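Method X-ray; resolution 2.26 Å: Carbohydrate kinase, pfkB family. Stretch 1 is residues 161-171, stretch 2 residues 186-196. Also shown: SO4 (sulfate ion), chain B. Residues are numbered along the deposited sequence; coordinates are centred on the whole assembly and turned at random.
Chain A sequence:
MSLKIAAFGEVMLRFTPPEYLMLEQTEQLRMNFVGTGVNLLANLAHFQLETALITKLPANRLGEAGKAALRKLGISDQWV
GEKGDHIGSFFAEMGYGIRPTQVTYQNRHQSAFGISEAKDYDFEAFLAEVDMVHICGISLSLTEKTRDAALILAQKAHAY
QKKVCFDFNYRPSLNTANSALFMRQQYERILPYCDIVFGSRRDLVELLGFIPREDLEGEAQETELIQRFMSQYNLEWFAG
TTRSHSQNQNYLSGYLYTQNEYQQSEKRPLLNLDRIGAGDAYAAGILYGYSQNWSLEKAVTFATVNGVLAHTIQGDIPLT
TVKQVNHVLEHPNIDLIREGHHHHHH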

# COMPACT_ATOMS: atom_id res chain seq x y z
N GLN A 161 -42.89 26.57 -1.58
CA GLN A 161 -43.25 25.87 -2.80
C GLN A 161 -42.04 25.22 -3.46
O GLN A 161 -41.93 25.17 -4.68
CB GLN A 161 -43.92 26.84 -3.78
CG GLN A 161 -45.33 27.23 -3.40
CD GLN A 161 -45.90 28.30 -4.31
OE1 GLN A 161 -45.49 29.46 -4.26
NE2 GLN A 161 -46.85 27.91 -5.16
N LYS A 162 -41.12 24.73 -2.63
CA LYS A 162 -39.92 24.06 -3.13
C LYS A 162 -40.23 22.57 -3.22
O LYS A 162 -40.92 22.03 -2.36
CB LYS A 162 -38.74 24.28 -2.18
CG LYS A 162 -38.35 25.73 -1.98
CD LYS A 162 -37.98 26.39 -3.29
CE LYS A 162 -37.60 27.85 -3.09
NZ LYS A 162 -37.18 28.47 -4.37
N LYS A 163 -39.71 21.92 -4.26
CA LYS A 163 -39.94 20.49 -4.43
C LYS A 163 -39.27 19.75 -3.27
O LYS A 163 -38.14 20.08 -2.88
CB LYS A 163 -39.37 20.03 -5.77
CG LYS A 163 -39.99 18.74 -6.29
CD LYS A 163 -41.47 18.92 -6.58
CE LYS A 163 -41.71 19.99 -7.64
NZ LYS A 163 -43.16 20.12 -7.97
N VAL A 164 -39.96 18.76 -2.71
CA VAL A 164 -39.43 18.00 -1.58
C VAL A 164 -39.28 16.51 -1.90
O VAL A 164 -40.23 15.87 -2.37
CB VAL A 164 -40.34 18.17 -0.35
CG1 VAL A 164 -39.76 17.42 0.84
CG2 VAL A 164 -40.50 19.65 -0.02
N CYS A 165 -38.09 15.98 -1.64
CA CYS A 165 -37.79 14.57 -1.88
C CYS A 165 -37.48 13.90 -0.56
O CYS A 165 -36.93 14.52 0.35
CB CYS A 165 -36.59 14.44 -2.82
SG CYS A 165 -36.78 15.42 -4.32
N PHE A 166 -37.83 12.62 -0.45
CA PHE A 166 -37.63 11.88 0.79
C PHE A 166 -37.38 10.41 0.51
O PHE A 166 -37.99 9.83 -0.39
CB PHE A 166 -38.89 12.04 1.65
CG PHE A 166 -38.85 11.24 2.92
CD1 PHE A 166 -38.03 11.60 3.97
CD2 PHE A 166 -39.67 10.12 3.07
CE1 PHE A 166 -38.01 10.87 5.15
CE2 PHE A 166 -39.67 9.38 4.25
CZ PHE A 166 -38.84 9.76 5.29
N ASP A 167 -36.49 9.81 1.29
CA ASP A 167 -36.18 8.40 1.13
C ASP A 167 -36.49 7.63 2.40
O ASP A 167 -36.14 8.06 3.50
CB ASP A 167 -34.70 8.21 0.77
CG ASP A 167 -33.76 8.56 1.91
OD1 ASP A 167 -33.14 7.64 2.49
OD2 ASP A 167 -33.64 9.76 2.25
N PHE A 168 -37.16 6.50 2.24
CA PHE A 168 -37.47 5.63 3.36
C PHE A 168 -36.13 5.01 3.74
O PHE A 168 -35.42 4.49 2.88
CB PHE A 168 -38.44 4.52 2.93
CG PHE A 168 -39.89 4.92 2.91
CD1 PHE A 168 -40.72 4.60 3.97
CD2 PHE A 168 -40.42 5.59 1.82
CE1 PHE A 168 -42.08 4.95 3.95
CE2 PHE A 168 -41.78 5.95 1.79
CZ PHE A 168 -42.60 5.63 2.85
N ASN A 169 -35.77 5.06 5.02
CA ASN A 169 -34.51 4.46 5.45
C ASN A 169 -34.85 3.45 6.53
O ASN A 169 -34.23 3.42 7.58
CB ASN A 169 -33.57 5.53 6.02
CG ASN A 169 -32.13 5.05 6.08
OD1 ASN A 169 -31.40 5.34 7.03
ND2 ASN A 169 -31.71 4.31 5.06
N TYR A 170 -35.85 2.62 6.25
CA TYR A 170 -36.31 1.60 7.18
C TYR A 170 -35.64 0.26 6.94
O TYR A 170 -35.78 -0.33 5.87
CB TYR A 170 -37.83 1.43 7.08
CG TYR A 170 -38.36 0.21 7.79
CD1 TYR A 170 -38.21 0.05 9.17
CD2 TYR A 170 -39.01 -0.80 7.08
CE1 TYR A 170 -38.70 -1.08 9.82
CE2 TYR A 170 -39.51 -1.94 7.73
CZ TYR A 170 -39.34 -2.07 9.10
OH TYR A 170 -39.83 -3.19 9.74
N ARG A 171 -34.91 -0.21 7.94
CA ARG A 171 -34.24 -1.50 7.85
C ARG A 171 -34.82 -2.43 8.91
O ARG A 171 -34.51 -2.32 10.09
CB ARG A 171 -32.73 -1.33 8.04
CG ARG A 171 -32.07 -0.52 6.93
CD ARG A 171 -30.57 -0.43 7.11
NE ARG A 171 -29.95 0.47 6.14
CZ ARG A 171 -29.96 0.29 4.83
NH1 ARG A 171 -30.55 -0.77 4.30
NH2 ARG A 171 -29.37 1.18 4.03
N GLN A 186 -43.42 9.08 12.69
CA GLN A 186 -42.57 10.15 12.19
C GLN A 186 -42.67 10.29 10.67
O GLN A 186 -42.68 11.40 10.15
CB GLN A 186 -41.12 9.91 12.61
CG GLN A 186 -41.01 9.47 14.06
CD GLN A 186 -41.82 10.35 15.01
OE1 GLN A 186 -42.24 9.90 16.08
NE2 GLN A 186 -42.03 11.60 14.63
N TYR A 187 -42.76 9.17 9.97
CA TYR A 187 -42.88 9.20 8.52
C TYR A 187 -44.24 9.79 8.13
O TYR A 187 -44.34 10.58 7.18
CB TYR A 187 -42.72 7.79 7.95
CG TYR A 187 -41.28 7.34 7.79
CD1 TYR A 187 -40.35 7.51 8.82
CD2 TYR A 187 -40.84 6.73 6.61
CE1 TYR A 187 -39.02 7.09 8.67
CE2 TYR A 187 -39.52 6.31 6.46
CZ TYR A 187 -38.62 6.49 7.49
OH TYR A 187 -37.31 6.07 7.34
N GLU A 188 -45.28 9.41 8.87
CA GLU A 188 -46.62 9.92 8.57
C GLU A 188 -46.66 11.43 8.72
O GLU A 188 -47.42 12.11 8.05
CB GLU A 188 -47.65 9.25 9.49
CG GLU A 188 -47.68 7.74 9.32
CD GLU A 188 -48.76 7.05 10.14
OE1 GLU A 188 -48.96 7.44 11.31
OE2 GLU A 188 -49.38 6.10 9.62
N ARG A 189 -45.79 11.96 9.59
CA ARG A 189 -45.74 13.40 9.81
C ARG A 189 -45.08 14.17 8.67
O ARG A 189 -45.48 15.29 8.36
CB ARG A 189 -45.00 13.70 11.12
CG ARG A 189 -45.69 13.13 12.35
CD ARG A 189 -44.85 13.34 13.60
NE ARG A 189 -44.64 14.75 13.89
CZ ARG A 189 -43.95 15.19 14.94
NH1 ARG A 189 -43.42 14.33 15.79
NH2 ARG A 189 -43.81 16.49 15.14
N ILE A 190 -44.06 13.57 8.04
CA ILE A 190 -43.37 14.27 6.95
C ILE A 190 -43.95 13.99 5.57
O ILE A 190 -43.92 14.85 4.69
CB ILE A 190 -41.85 13.93 6.92
CG1 ILE A 190 -41.11 14.93 6.03
CG2 ILE A 190 -41.65 12.51 6.39
CD1 ILE A 190 -39.59 14.77 6.04
N LEU A 191 -44.48 12.79 5.37
CA LEU A 191 -45.05 12.41 4.08
C LEU A 191 -46.02 13.42 3.46
O LEU A 191 -46.04 13.59 2.24
CB LEU A 191 -45.71 11.03 4.19
CG LEU A 191 -44.68 9.89 4.20
CD1 LEU A 191 -45.32 8.57 4.61
CD2 LEU A 191 -44.07 9.79 2.80
N PRO A 192 -46.84 14.10 4.28
CA PRO A 192 -47.78 15.07 3.72
C PRO A 192 -47.10 16.23 2.98
O PRO A 192 -47.73 16.94 2.20
CB PRO A 192 -48.55 15.55 4.94
CG PRO A 192 -48.57 14.33 5.82
CD PRO A 192 -47.15 13.84 5.70
N TYR A 193 -45.80 16.41 3.22
CA TYR A 193 -45.05 17.49 2.59
C TYR A 193 -44.16 17.08 1.42
O TYR A 193 -43.57 17.94 0.76
CB TYR A 193 -44.18 18.18 3.65
CG TYR A 193 -44.98 18.78 4.77
CD1 TYR A 193 -45.66 19.99 4.60
CD2 TYR A 193 -45.07 18.14 6.01
CE1 TYR A 193 -46.41 20.54 5.63
CE2 TYR A 193 -45.82 18.68 7.04
CZ TYR A 193 -46.49 19.88 6.85
OH TYR A 193 -47.23 20.42 7.87
N CYS A 194 -44.07 15.79 1.15
CA CYS A 194 -43.22 15.28 0.08
C CYS A 194 -43.86 15.23 -1.30
O CYS A 194 -45.06 15.04 -1.43
CB CYS A 194 -42.72 13.88 0.44
SG CYS A 194 -41.94 13.79 2.06
N ASP A 195 -43.02 15.40 -2.32
CA ASP A 195 -43.46 15.36 -3.71
C ASP A 195 -42.90 14.10 -4.38
O ASP A 195 -43.59 13.43 -5.14
CB ASP A 195 -42.96 16.60 -4.46
CG ASP A 195 -43.54 17.89 -3.91
OD1 ASP A 195 -44.78 18.04 -3.95
OD2 ASP A 195 -42.76 18.75 -3.44
N ILE A 196 -41.63 13.80 -4.08
CA ILE A 196 -40.97 12.62 -4.65
C ILE A 196 -40.50 11.73 -3.52
O ILE A 196 -39.76 12.17 -2.64
CB ILE A 196 -39.77 13.03 -5.52
CG1 ILE A 196 -40.23 13.99 -6.62
CG2 ILE A 196 -39.12 11.80 -6.14
CD1 ILE A 196 -39.12 14.52 -7.49
S SO4 B . -28.20 3.53 6.99
O1 SO4 B . -29.29 2.63 7.42
O2 SO4 B . -28.05 3.44 5.53
O3 SO4 B . -28.53 4.92 7.37
O4 SO4 B . -26.96 3.13 7.67

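Residues 163-167 form a strand, and the second stretch descends from the end of a helix that begins earlier in the chain, through a 3-10 segment (191-193), and then leads to Ile196, which meets that strand. The strand and helix axes run nearly antiparallel, at 164°, and approach to 11.1 Å, a spacing wide enough for a layer of side chains. After the 3-10 segment, where Tyr193 N bonds Ile190 O (2.9 Å) and Cys194 N bonds Leu191 O (3.1 Å), the chain has reversed, and Cys165 pairs with Ile196 in a parallel bridge.

Backbone hydrogen bonds fix this register. Val164 O accepts from both Asp195 N (2.8 Å, 161° at the hydrogen) and Ile196 N (3.0 Å, 170°). Val164 and Phe166, flanking Cys165, both bond Ile196: besides Ile196 N to Val164 O, Phe166 N donates to Ile196 O at 3.0 Å, although its 146° angle is less straight. Ile196 O also lies 3.2 Å from Cys165 CA, a CA-H...O contact. Val164 N is bonded here by a side chain rather than the main chain: Asp195 points toward the strand (chi1 -63°, m), and Asp195 OD2 accepts from Val164 N at 2.9 Å and 157°. The carboxylate suits this position because it supplies an acceptor to Val164 N; with its own NH bound to Val164 O, Asp195 engages both polar backbone atoms of Val164. The aliphatic part of Lys163 packs against this carboxylate, Lys163 CD lying 3.4 Å from Asp195 OD2.

Cys165 and Ile196 share one face of the sheet, with Cys165 SG 4.0 Å from Ile196 CB. Phe166 points instead toward the helical segment, and with chi1 at 176° (t) its buried ring fills much of the space between the elements. Ile190 CG2 sits over one face of the Phe166 ring, 4.1 Å from its centroid and only 12° off the normal, a CH-pi contact. The edge of the Phe166 ring meets the face of the Tyr187 ring, with planes at 78° and centroids 5.2 Å apart. Cys194 SG approaches Phe166 CB to 3.5 Å.

Tyr187 carries the contact past the end of the strand. Phe168 CD1 comes within 3.3 Å of Tyr187 CE2 at the tyrosine ring's edge; the two rings are oblique, at 47°. The buried tyrosine ring thus supplies apolar surface, while Tyr187 OH reaches the backbone and accepts from Asn169 N at 3.0 Å and 165°, a role that phenylalanines such as its neighbours cannot fill.

Beyond the interface, Arg171 NE and NH2 donate to sulfate O1 (2.6 Å) and O2 (3.0 Å), respectively; the ion probably comes from the crystallisation liquor.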